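Local atomic coordinates of beta-N-acetylhexosaminidase (Arthrobacter aurescens, PDB entry 3RCN), a protein that probably hydrolyses terminal non-reducing N-acetyl-D-hexosamine residues in N-acetyl-beta-D-hexosaminides, as a member of glycosyl hydrolase family 20. Residues T289-Y294 with G349-H354; D417-V422 with S517-W522; A60-R63 with L69-D72. All blocks are in the same frame, centred on the assembly; numbering follows the deposited sequence.

In the fold
The three contacts sit far apart and follow one another along the chain without touching. Contact 3 belongs to the smaller N-terminal domain, where it packs a loop onto strand 67-71 of the mixed sheet. Its centre is about 48 Å from those of contacts 1 and 2. Contact 1 joins two outer helices of the catalytic barrel; contact 2, with its centre about 43 Å away, brings a long barrel loop against a segment near the C-terminus. None touches the predicted proton donor Glu316, which follows strand 309-313, but the helices of contact 1 lie before and after that strand in the chain. Contact 2 has a bound glycerol and the second subunit nearby.

Contact 1 (T289-Y294 with G349-H354); sequences TSLEFY and GQLALH
Leu291 reaches across from helix 288-304 and sets both of its methyls on Gln350 of helix 342-357, and one of them also on Leu351. CD1 lies against the start of the Gln350 side chain, 3.8 Å from both Gln350 CB and Gln350 CG, and the two side chains run roughly at right angles. The other methyl, Leu291 CD2, touches Gln350 CB as well, but also meets Leu351 CD2 methyl to methyl at 3.7 Å, where the two leucines pass each other at a slant. An alanine in place of Leu291 would probably leave a gap between the helices, with Gln350 CB and Leu351 CD2 both losing their methyl neighbours. Leu351 then continues to Tyr294, one helical turn further along: its CD2 is 4.0 Å from Tyr294 CB and its CD1 4.1 Å from that same carbon. It is therefore the CB of Tyr294, and not its ring, that does the touching. With CG opposite the carbonyl carbon (chi1 -81°), the ring is led off this interface; the side chain also touches Val246 and Leu284.

No hydrogen bond links the two segments, so apolar carbons alone make the contact here. Trp346 and Phe347, a turn earlier on helix 342-357, also lie against Leu291. The segment axes come no closer than 10.5 Å and cross at -32°, so the gap is bridged by side-chain ends. The two helices come before and after strand 309-313, and their packing side by side is that of neighbouring outer helices in a TIM barrel.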
ATOM      1  N   THR A 289      21.927  31.549 -13.316  1.00 43.46           N
ATOM      2  CA  THR A 289      22.082  30.646 -12.182  1.00 42.52           C
ATOM      3  C   THR A 289      20.896  29.688 -12.023  1.00 32.32           C
ATOM      4  O   THR A 289      21.115  28.490 -11.892  1.00 34.15           O
ATOM      5  CB  THR A 289      22.457  31.381 -10.871  1.00 47.26           C
ATOM      6  OG1 THR A 289      21.510  32.418 -10.596  1.00 50.63           O
ATOM      7  CG2 THR A 289      23.839  31.995 -11.012  1.00 42.93           C
ATOM      8  N   SER A 290      19.666  30.206 -12.077  1.00 30.99           N
ATOM      9  CA  SER A 290      18.466  29.358 -12.124  1.00 32.03           C
ATOM     10  C   SER A 290      18.603  28.341 -13.240  1.00 35.26           C
ATOM     11  O   SER A 290      18.394  27.142 -13.034  1.00 29.97           O
ATOM     12  CB  SER A 290      17.208  30.171 -12.416  1.00 32.54           C
ATOM     13  OG  SER A 290      17.134  31.310 -11.605  1.00 46.23           O
ATOM     14  N   LEU A 291      18.935  28.836 -14.433  1.00 28.98           N
ATOM     15  CA  LEU A 291      19.099  27.979 -15.598  1.00 31.84           C
ATOM     16  C   LEU A 291      20.088  26.852 -15.346  1.00 34.73           C
ATOM     17  O   LEU A 291      19.805  25.699 -15.673  1.00 40.38           O
ATOM     18  CB  LEU A 291      19.538  28.794 -16.818  1.00 38.79           C
ATOM     19  CG  LEU A 291      18.395  29.123 -17.770  1.00 40.14           C
ATOM     20  CD1 LEU A 291      18.903  29.877 -18.973  1.00 41.83           C
ATOM     21  CD2 LEU A 291      17.692  27.824 -18.180  1.00 37.19           C
ATOM     22  N   GLU A 292      21.246  27.182 -14.775  1.00 31.14           N
ATOM     23  CA  GLU A 292      22.256  26.168 -14.516  1.00 45.73           C
ATOM     24  C   GLU A 292      21.736  25.143 -13.491  1.00 42.49           C
ATOM     25  O   GLU A 292      21.955  23.932 -13.622  1.00 29.80           O
ATOM     26  CB  GLU A 292      23.561  26.807 -14.030  1.00 56.96           C
ATOM     27  CG  GLU A 292      24.664  25.790 -13.727  1.00 72.70           C
ATOM     28  CD  GLU A 292      25.564  26.212 -12.567  1.00 87.52           C
ATOM     29  OE1 GLU A 292      25.751  27.437 -12.375  1.00 88.87           O
ATOM     30  OE2 GLU A 292      26.078  25.317 -11.848  1.00 90.77           O
ATOM     31  N   PHE A 293      21.045  25.647 -12.475  1.00 35.08           N
ATOM     32  CA  PHE A 293      20.503  24.802 -11.433  1.00 37.78           C
ATOM     33  C   PHE A 293      19.600  23.744 -12.052  1.00 39.58           C
ATOM     34  O   PHE A 293      19.755  22.551 -11.798  1.00 37.03           O
ATOM     35  CB  PHE A 293      19.717  25.654 -10.440  1.00 38.43           C
ATOM     36  CG  PHE A 293      19.263  24.902  -9.230  1.00 44.10           C
ATOM     37  CD1 PHE A 293      18.049  24.227  -9.232  1.00 46.99           C
ATOM     38  CD2 PHE A 293      20.044  24.868  -8.086  1.00 39.54           C
ATOM     39  CE1 PHE A 293      17.626  23.529  -8.114  1.00 37.16           C
ATOM     40  CE2 PHE A 293      19.622  24.172  -6.966  1.00 33.96           C
ATOM     41  CZ  PHE A 293      18.412  23.502  -6.985  1.00 32.90           C
ATOM     42  N   TYR A 294      18.671  24.188 -12.888  1.00 33.38           N
ATOM     43  CA  TYR A 294      17.672  23.290 -13.426  1.00 30.30           C
ATOM     44  C   TYR A 294      18.171  22.406 -14.565  1.00 32.20           C
ATOM     45  O   TYR A 294      17.540  21.408 -14.881  1.00 37.41           O
ATOM     46  CB  TYR A 294      16.431  24.064 -13.836  1.00 26.13           C
ATOM     47  CG  TYR A 294      15.541  24.356 -12.666  1.00 27.82           C
ATOM     48  CD1 TYR A 294      15.668  25.539 -11.958  1.00 30.36           C
ATOM     49  CD2 TYR A 294      14.586  23.435 -12.250  1.00 29.10           C
ATOM     50  CE1 TYR A 294      14.863  25.809 -10.873  1.00 34.79           C
ATOM     51  CE2 TYR A 294      13.772  23.692 -11.159  1.00 25.83           C
ATOM     52  CZ  TYR A 294      13.918  24.881 -10.477  1.00 33.59           C
ATOM     53  OH  TYR A 294      13.116  25.155  -9.400  1.00 32.62           O
ATOM     54  N   GLY A 349      12.152  27.589 -22.838  1.00 36.16           N
ATOM     55  CA  GLY A 349      12.785  27.243 -24.102  1.00 25.34           C
ATOM     56  C   GLY A 349      14.225  26.818 -23.922  1.00 32.10           C
ATOM     57  O   GLY A 349      14.656  25.842 -24.524  1.00 37.48           O
ATOM     58  N   GLN A 350      14.970  27.550 -23.093  1.00 38.02           N
ATOM     59  CA  GLN A 350      16.349  27.177 -22.770  1.00 40.45           C
ATOM     60  C   GLN A 350      16.412  25.781 -22.152  1.00 38.84           C
ATOM     61  O   GLN A 350      17.262  24.961 -22.508  1.00 33.78           O
ATOM     62  CB  GLN A 350      16.999  28.187 -21.822  1.00 32.35           C
ATOM     63  CG  GLN A 350      17.216  29.578 -22.405  1.00 39.61           C
ATOM     64  CD  GLN A 350      18.123  29.597 -23.626  1.00 42.25           C
ATOM     65  OE1 GLN A 350      17.652  29.798 -24.750  1.00 37.70           O
ATOM     66  NE2 GLN A 350      19.430  29.396 -23.415  1.00 39.61           N
ATOM     67  N   LEU A 351      15.509  25.503 -21.223  1.00 34.64           N
ATOM     68  CA  LEU A 351      15.456  24.163 -20.667  1.00 33.85           C
ATOM     69  C   LEU A 351      15.017  23.140 -21.718  1.00 34.08           C
ATOM     70  O   LEU A 351      15.589  22.052 -21.803  1.00 31.88           O
ATOM     71  CB  LEU A 351      14.571  24.128 -19.429  1.00 37.95           C
ATOM     72  CG  LEU A 351      15.140  24.921 -18.249  1.00 37.33           C
ATOM     73  CD1 LEU A 351      14.154  24.915 -17.105  1.00 34.61           C
ATOM     74  CD2 LEU A 351      16.512  24.387 -17.815  1.00 29.59           C
ATOM     75  N   ALA A 352      14.027  23.496 -22.533  1.00 34.02           N
ATOM     76  CA  ALA A 352      13.599  22.609 -23.620  1.00 33.66           C
ATOM     77  C   ALA A 352      14.762  22.265 -24.543  1.00 32.98           C
ATOM     78  O   ALA A 352      14.867  21.133 -25.030  1.00 29.00           O
ATOM     79  CB  ALA A 352      12.439  23.211 -24.413  1.00 22.16           C
ATOM     80  N   LEU A 353      15.630  23.249 -24.773  1.00 35.58           N
ATOM     81  CA  LEU A 353      16.833  23.059 -25.579  1.00 35.68           C
ATOM     82  C   LEU A 353      17.766  22.055 -24.894  1.00 41.57           C
ATOM     83  O   LEU A 353      18.361  21.203 -25.547  1.00 43.61           O
ATOM     84  CB  LEU A 353      17.561  24.394 -25.770  1.00 29.29           C
ATOM     85  CG  LEU A 353      17.698  24.995 -27.170  1.00 42.00           C
ATOM     86  CD1 LEU A 353      16.445  24.782 -27.996  1.00 47.52           C
ATOM     87  CD2 LEU A 353      18.026  26.481 -27.074  1.00 37.99           C
ATOM     88  N   HIS A 354      17.890  22.159 -23.572  1.00 37.98           N
ATOM     89  CA  HIS A 354      18.786  21.279 -22.829  1.00 33.84           C
ATOM     90  C   HIS A 354      18.270  19.841 -22.896  1.00 37.88           C
ATOM     91  O   HIS A 354      19.038  18.896 -23.075  1.00 38.94           O
ATOM     92  CB  HIS A 354      18.931  21.760 -21.386  1.00 31.79           C
ATOM     93  CG  HIS A 354      19.821  20.899 -20.551  1.00 43.26           C
ATOM     94  ND1 HIS A 354      21.173  20.765 -20.793  1.00 44.46           N
ATOM     95  CD2 HIS A 354      19.559  20.117 -19.479  1.00 46.65           C
ATOM     96  CE1 HIS A 354      21.701  19.946 -19.907  1.00 42.92           C
ATOM     97  NE2 HIS A 354      20.740  19.535 -19.095  1.00 46.39           N
TER

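Contact 2 (D417-V422 with S517-W522); sequences DEPVPV and SGPAPW
The carboxylate of Glu418 has the ring of Pro519 beside it, and the two side chains cross at about a right angle. Pro519 offers its CG-CD edge, which lies beyond the two carboxylate oxygens and is lifted off the plane of the group on one side. Pro519 CD is 3.3 Å from Glu418 OE2 and 3.8 Å from OE1 of the same residue, while Pro519 CG sits higher above that plane. The other flat group, the Trp522 indole, stays clear of 417-422: it carries Ala520 CB over one face, 3.5 Å above the plane and toward its rim.

Glu418 gets to the proline by folding back. Its CB leaves the backbone pointing away from 517-522, but the bend at chi2 (-57°) brings the carboxylate round. The charge itself is met by Arg514, whose NH1 forms a salt bridge with OE2; Pro519 also touches Arg514, so acid, base and ring form one cluster.

In the barrel, 417-422 is part of the long connection that leads from strand 397-400 to its parallel neighbour 449-456, whereas 517-522 comes after the final long helix, 491-508. The contact thus closes the C-terminal part of the chain onto a loop of the catalytic domain. Phe469 of helix 464-471 touches both Pro419 and Pro519, whose rings come together more loosely, with Pro419 CD 4.4 Å from Pro519 CG.

No hydrogen bond crosses between the segments; the carbonyl Asp417 O simply rests against Pro519 CG. Gly518, just ahead of the proline, has backbone angles (phi 112°) that call for glycine. Beyond this, Val420 O binds a glycerol, probably from the crystallisation liquor, and Pro521 and Trp522 pack on Trp198 and Gly218 of the second subunit.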
ATOM      1  N   ASP A 417     -22.966  16.902   0.608  1.00 79.63           N
ATOM      2  CA  ASP A 417     -22.515  15.614   1.134  1.00 71.52           C
ATOM      3  C   ASP A 417     -21.206  15.063   0.558  1.00 67.24           C
ATOM      4  O   ASP A 417     -20.631  14.127   1.108  1.00 76.11           O
ATOM      5  CB  ASP A 417     -23.627  14.579   1.066  1.00 81.38           C
ATOM      6  CG  ASP A 417     -24.645  14.768   2.174  1.00 92.30           C
ATOM      7  OD1 ASP A 417     -24.414  14.244   3.291  1.00 88.66           O
ATOM      8  OD2 ASP A 417     -25.659  15.464   1.936  1.00 96.96           O
ATOM      9  N   GLU A 418     -20.718  15.660  -0.522  1.00 55.47           N
ATOM     10  CA  GLU A 418     -19.418  15.293  -1.071  1.00 49.03           C
ATOM     11  C   GLU A 418     -18.306  15.942  -0.231  1.00 46.00           C
ATOM     12  O   GLU A 418     -18.427  17.094   0.183  1.00 53.43           O
ATOM     13  CB  GLU A 418     -19.311  15.729  -2.541  1.00 45.76           C
ATOM     14  CG  GLU A 418     -20.396  15.174  -3.470  1.00 41.89           C
ATOM     15  CD  GLU A 418     -20.463  13.646  -3.459  1.00 48.16           C
ATOM     16  OE1 GLU A 418     -19.399  12.999  -3.616  1.00 48.65           O
ATOM     17  OE2 GLU A 418     -21.575  13.090  -3.285  1.00 46.81           O
ATOM     18  N   PRO A 419     -17.228  15.193   0.042  1.00 35.46           N
ATOM     19  CA  PRO A 419     -16.088  15.687   0.836  1.00 42.15           C
ATOM     20  C   PRO A 419     -15.251  16.804   0.167  1.00 43.03           C
ATOM     21  O   PRO A 419     -14.849  16.641  -0.973  1.00 42.60           O
ATOM     22  CB  PRO A 419     -15.227  14.425   1.032  1.00 35.72           C
ATOM     23  CG  PRO A 419     -15.624  13.507  -0.080  1.00 33.72           C
ATOM     24  CD  PRO A 419     -17.077  13.777  -0.337  1.00 32.52           C
ATOM     25  N   VAL A 420     -14.971  17.887   0.896  1.00 41.29           N
ATOM     26  CA  VAL A 420     -14.217  19.041   0.390  1.00 39.88           C
ATOM     27  C   VAL A 420     -14.540  19.369  -1.069  1.00 44.74           C
ATOM     28  O   VAL A 420     -13.675  19.235  -1.942  1.00 45.04           O
ATOM     29  CB  VAL A 420     -12.697  18.822   0.519  1.00 37.18           C
ATOM     30  CG1 VAL A 420     -11.950  20.151   0.423  1.00 32.75           C
ATOM     31  CG2 VAL A 420     -12.372  18.113   1.827  1.00 34.29           C
ATOM     32  N   PRO A 421     -15.791  19.775  -1.345  1.00 42.12           N
ATOM     33  CA  PRO A 421     -16.215  20.008  -2.730  1.00 39.11           C
ATOM     34  C   PRO A 421     -15.530  21.210  -3.382  1.00 44.78           C
ATOM     35  O   PRO A 421     -15.569  22.325  -2.860  1.00 47.26           O
ATOM     36  CB  PRO A 421     -17.709  20.274  -2.582  1.00 41.61           C
ATOM     37  CG  PRO A 421     -17.836  20.873  -1.231  1.00 40.31           C
ATOM     38  CD  PRO A 421     -16.831  20.161  -0.377  1.00 36.15           C
ATOM     39  N   VAL A 422     -14.972  20.983  -4.567  1.00 44.55           N
ATOM     40  CA  VAL A 422     -14.253  22.007  -5.301  1.00 36.03           C
ATOM     41  C   VAL A 422     -14.419  21.763  -6.792  1.00 37.64           C
ATOM     42  O   VAL A 422     -14.677  20.642  -7.221  1.00 37.37           O
ATOM     43  CB  VAL A 422     -12.734  22.029  -4.973  1.00 43.51           C
ATOM     44  CG1 VAL A 422     -12.479  22.487  -3.541  1.00 36.55           C
ATOM     45  CG2 VAL A 422     -12.085  20.677  -5.251  1.00 45.60           C
ATOM     46  N   SER A 517     -24.234   5.506  -5.030  1.00 47.24           N
ATOM     47  CA  SER A 517     -25.289   6.194  -4.289  1.00 44.25           C
ATOM     48  C   SER A 517     -24.724   7.306  -3.408  1.00 42.47           C
ATOM     49  O   SER A 517     -25.447   7.949  -2.662  1.00 49.82           O
ATOM     50  CB  SER A 517     -26.153   5.212  -3.491  1.00 43.81           C
ATOM     51  OG  SER A 517     -25.371   4.387  -2.644  1.00 51.70           O
ATOM     52  N   GLY A 518     -23.429   7.548  -3.515  1.00 43.39           N
ATOM     53  CA  GLY A 518     -22.799   8.569  -2.704  1.00 46.85           C
ATOM     54  C   GLY A 518     -21.829   8.075  -1.659  1.00 48.17           C
ATOM     55  O   GLY A 518     -21.691   6.871  -1.441  1.00 54.05           O
ATOM     56  N   PRO A 519     -21.078   9.011  -1.069  1.00 48.05           N
ATOM     57  CA  PRO A 519     -19.994   8.702  -0.133  1.00 43.62           C
ATOM     58  C   PRO A 519     -20.439   7.885   1.071  1.00 43.56           C
ATOM     59  O   PRO A 519     -21.496   8.154   1.645  1.00 44.33           O
ATOM     60  CB  PRO A 519     -19.504  10.089   0.314  1.00 40.90           C
ATOM     61  CG  PRO A 519     -20.524  11.073  -0.203  1.00 44.72           C
ATOM     62  CD  PRO A 519     -21.129  10.444  -1.400  1.00 46.90           C
ATOM     63  N   ALA A 520     -19.629   6.892   1.437  1.00 40.47           N
ATOM     64  CA  ALA A 520     -19.808   6.182   2.696  1.00 34.24           C
ATOM     65  C   ALA A 520     -19.547   7.160   3.823  1.00 35.63           C
ATOM     66  O   ALA A 520     -18.755   8.078   3.676  1.00 45.58           O
ATOM     67  CB  ALA A 520     -18.858   4.992   2.786  1.00 33.69           C
ATOM     68  N   PRO A 521     -20.223   6.977   4.955  1.00 36.30           N
ATOM     69  CA  PRO A 521     -20.081   7.911   6.075  1.00 31.43           C
ATOM     70  C   PRO A 521     -18.624   8.188   6.468  1.00 32.05           C
ATOM     71  O   PRO A 521     -18.333   9.310   6.873  1.00 30.66           O
ATOM     72  CB  PRO A 521     -20.813   7.185   7.212  1.00 34.72           C
ATOM     73  CG  PRO A 521     -21.853   6.376   6.507  1.00 33.80           C
ATOM     74  CD  PRO A 521     -21.196   5.907   5.239  1.00 36.47           C
ATOM     75  N   TRP A 522     -17.736   7.196   6.375  1.00 32.49           N
ATOM     76  CA  TRP A 522     -16.335   7.411   6.752  1.00 33.32           C
ATOM     77  C   TRP A 522     -15.544   8.138   5.665  1.00 37.16           C
ATOM     78  O   TRP A 522     -14.408   8.545   5.877  1.00 41.95           O
ATOM     79  CB  TRP A 522     -15.632   6.097   7.133  1.00 29.44           C
ATOM     80  CG  TRP A 522     -15.644   5.063   6.061  1.00 29.38           C
ATOM     81  CD1 TRP A 522     -14.712   4.884   5.072  1.00 34.03           C
ATOM     82  CD2 TRP A 522     -16.637   4.053   5.863  1.00 23.11           C
ATOM     83  NE1 TRP A 522     -15.072   3.821   4.267  1.00 32.02           N
ATOM     84  CE2 TRP A 522     -16.251   3.298   4.735  1.00 32.99           C
ATOM     85  CE3 TRP A 522     -17.822   3.721   6.521  1.00 32.46           C
ATOM     86  CZ2 TRP A 522     -17.011   2.234   4.258  1.00 37.60           C
ATOM     87  CZ3 TRP A 522     -18.575   2.653   6.048  1.00 32.95           C
ATOM     88  CH2 TRP A 522     -18.166   1.926   4.929  1.00 35.36           C
TER

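Contact 3 (A60-R63 with L69-D72); sequences APAR and LLLD
Arg63 starts with its CB directed away from Leu70, yet two side-chain torsions bring its guanidinium over that leucine. CG stands opposite the carbonyl carbon (chi1 -50°), the chain bends again at chi2 (-70°), and from there it runs extended to the guanidinium. Leu70 has its CB aimed at the loop, and its first torsion, -57°, carries both methyls up beneath the arginine.

Leu70 CD2 lies under one face of the guanidinium, 3.3 Å from its plane and displaced toward the rim. The rim in question is the NH1 side: Arg63 NH1 is 3.4 Å from both Leu70 CD1 and Leu70 CD2, whereas Arg63 CZ is 3.7 Å from the latter methyl. Flat on the hydrocarbon, the group makes no hydrogen bond to 69-72. Its NH2 instead forms a long, weak ion pair with Asp35, whose OD2 also accepts the backbone N-H of Leu71. Ala62 adds its methyl group, with Ala62 CB 4.1 Å from Leu70 CD2, so this one methyl is touched by both loop residues.

On the sheet itself, Leu70 packs next to Val89 of strand 88-92. The loop side chains cover part of Leu70, which stays partly exposed at the surface of the N-terminal domain. Strand 32-34, helix 39-53 and the parallel neighbouring strand 67-71 make a beta-alpha-beta crossover, and 60-63 belongs to the connection by which its helix leads back into the sheet.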
ATOM      1  N   ALA A  60       6.011 -23.626 -21.113  1.00 59.01           N
ATOM      2  CA  ALA A  60       6.002 -24.760 -22.021  1.00 60.89           C
ATOM      3  C   ALA A  60       6.299 -24.214 -23.409  1.00 60.74           C
ATOM      4  O   ALA A  60       6.223 -23.006 -23.618  1.00 62.90           O
ATOM      5  CB  ALA A  60       4.646 -25.458 -21.983  1.00 56.48           C
ATOM      6  N   PRO A  61       6.672 -25.085 -24.362  1.00 62.27           N
ATOM      7  CA  PRO A  61       6.837 -24.540 -25.725  1.00 53.83           C
ATOM      8  C   PRO A  61       5.549 -23.835 -26.182  1.00 59.44           C
ATOM      9  O   PRO A  61       4.451 -24.347 -25.960  1.00 70.26           O
ATOM     10  CB  PRO A  61       7.125 -25.786 -26.573  1.00 42.60           C
ATOM     11  CG  PRO A  61       7.725 -26.780 -25.580  1.00 42.17           C
ATOM     12  CD  PRO A  61       7.033 -26.515 -24.270  1.00 36.77           C
ATOM     13  N   ALA A  62       5.693 -22.680 -26.817  1.00 57.17           N
ATOM     14  CA  ALA A  62       4.571 -21.782 -27.101  1.00 60.07           C
ATOM     15  C   ALA A  62       3.328 -22.395 -27.762  1.00 63.71           C
ATOM     16  O   ALA A  62       2.212 -22.120 -27.336  1.00 68.23           O
ATOM     17  CB  ALA A  62       5.058 -20.564 -27.906  1.00 51.71           C
ATOM     18  N   ARG A  63       3.511 -23.194 -28.809  1.00 63.91           N
ATOM     19  CA  ARG A  63       2.372 -23.753 -29.536  1.00 64.38           C
ATOM     20  C   ARG A  63       1.719 -24.868 -28.736  1.00 66.99           C
ATOM     21  O   ARG A  63       0.592 -25.269 -29.020  1.00 69.92           O
ATOM     22  CB  ARG A  63       2.819 -24.304 -30.891  1.00 64.10           C
ATOM     23  CG  ARG A  63       3.656 -23.342 -31.699  1.00 73.38           C
ATOM     24  CD  ARG A  63       2.840 -22.164 -32.214  1.00 78.88           C
ATOM     25  NE  ARG A  63       3.693 -21.156 -32.844  1.00 86.29           N
ATOM     26  CZ  ARG A  63       3.253 -19.998 -33.326  1.00 90.54           C
ATOM     27  NH1 ARG A  63       1.964 -19.696 -33.258  1.00 98.91           N
ATOM     28  NH2 ARG A  63       4.099 -19.138 -33.872  1.00 83.90           N
ATOM     29  N   LEU A  69       0.974 -17.197 -25.659  1.00 41.30           N
ATOM     30  CA  LEU A  69       1.095 -15.817 -26.128  1.00 38.47           C
ATOM     31  C   LEU A  69       1.889 -15.810 -27.431  1.00 43.87           C
ATOM     32  O   LEU A  69       3.103 -16.035 -27.438  1.00 46.78           O
ATOM     33  CB  LEU A  69       1.784 -14.951 -25.074  1.00 34.87           C
ATOM     34  CG  LEU A  69       1.283 -15.161 -23.643  1.00 39.10           C
ATOM     35  CD1 LEU A  69       2.103 -14.324 -22.675  1.00 41.14           C
ATOM     36  CD2 LEU A  69      -0.207 -14.851 -23.524  1.00 33.66           C
ATOM     37  N   LEU A  70       1.197 -15.535 -28.532  1.00 45.24           N
ATOM     38  CA  LEU A  70       1.789 -15.656 -29.868  1.00 48.40           C
ATOM     39  C   LEU A  70       1.936 -14.322 -30.596  1.00 46.74           C
ATOM     40  O   LEU A  70       1.018 -13.500 -30.606  1.00 45.03           O
ATOM     41  CB  LEU A  70       0.958 -16.614 -30.719  1.00 45.23           C
ATOM     42  CG  LEU A  70       0.809 -17.990 -30.082  1.00 47.70           C
ATOM     43  CD1 LEU A  70      -0.227 -18.788 -30.828  1.00 48.60           C
ATOM     44  CD2 LEU A  70       2.154 -18.710 -30.059  1.00 44.27           C
ATOM     45  N   LEU A  71       3.099 -14.122 -31.207  1.00 50.05           N
ATOM     46  CA  LEU A  71       3.360 -12.918 -31.996  1.00 50.71           C
ATOM     47  C   LEU A  71       2.671 -12.979 -33.352  1.00 54.95           C
ATOM     48  O   LEU A  71       2.849 -13.943 -34.103  1.00 53.61           O
ATOM     49  CB  LEU A  71       4.855 -12.724 -32.215  1.00 45.32           C
ATOM     50  CG  LEU A  71       5.172 -11.358 -32.811  1.00 50.06           C
ATOM     51  CD1 LEU A  71       5.548 -10.393 -31.701  1.00 45.65           C
ATOM     52  CD2 LEU A  71       6.284 -11.463 -33.842  1.00 55.15           C
ATOM     53  N   ASP A  72       1.877 -11.950 -33.642  1.00 55.38           N
ATOM     54  CA  ASP A  72       1.232 -11.765 -34.946  1.00 58.85           C
ATOM     55  C   ASP A  72       1.577 -10.392 -35.531  1.00 55.17           C
ATOM     56  O   ASP A  72       0.927  -9.398 -35.205  1.00 51.13           O
ATOM     57  CB  ASP A  72      -0.290 -11.929 -34.874  1.00 52.57           C
ATOM     58  CG  ASP A  72      -0.966 -11.691 -36.226  1.00 60.65           C
ATOM     59  OD1 ASP A  72      -0.270 -11.318 -37.207  1.00 51.53           O
ATOM     60  OD2 ASP A  72      -2.201 -11.868 -36.307  1.00 68.21           O
TER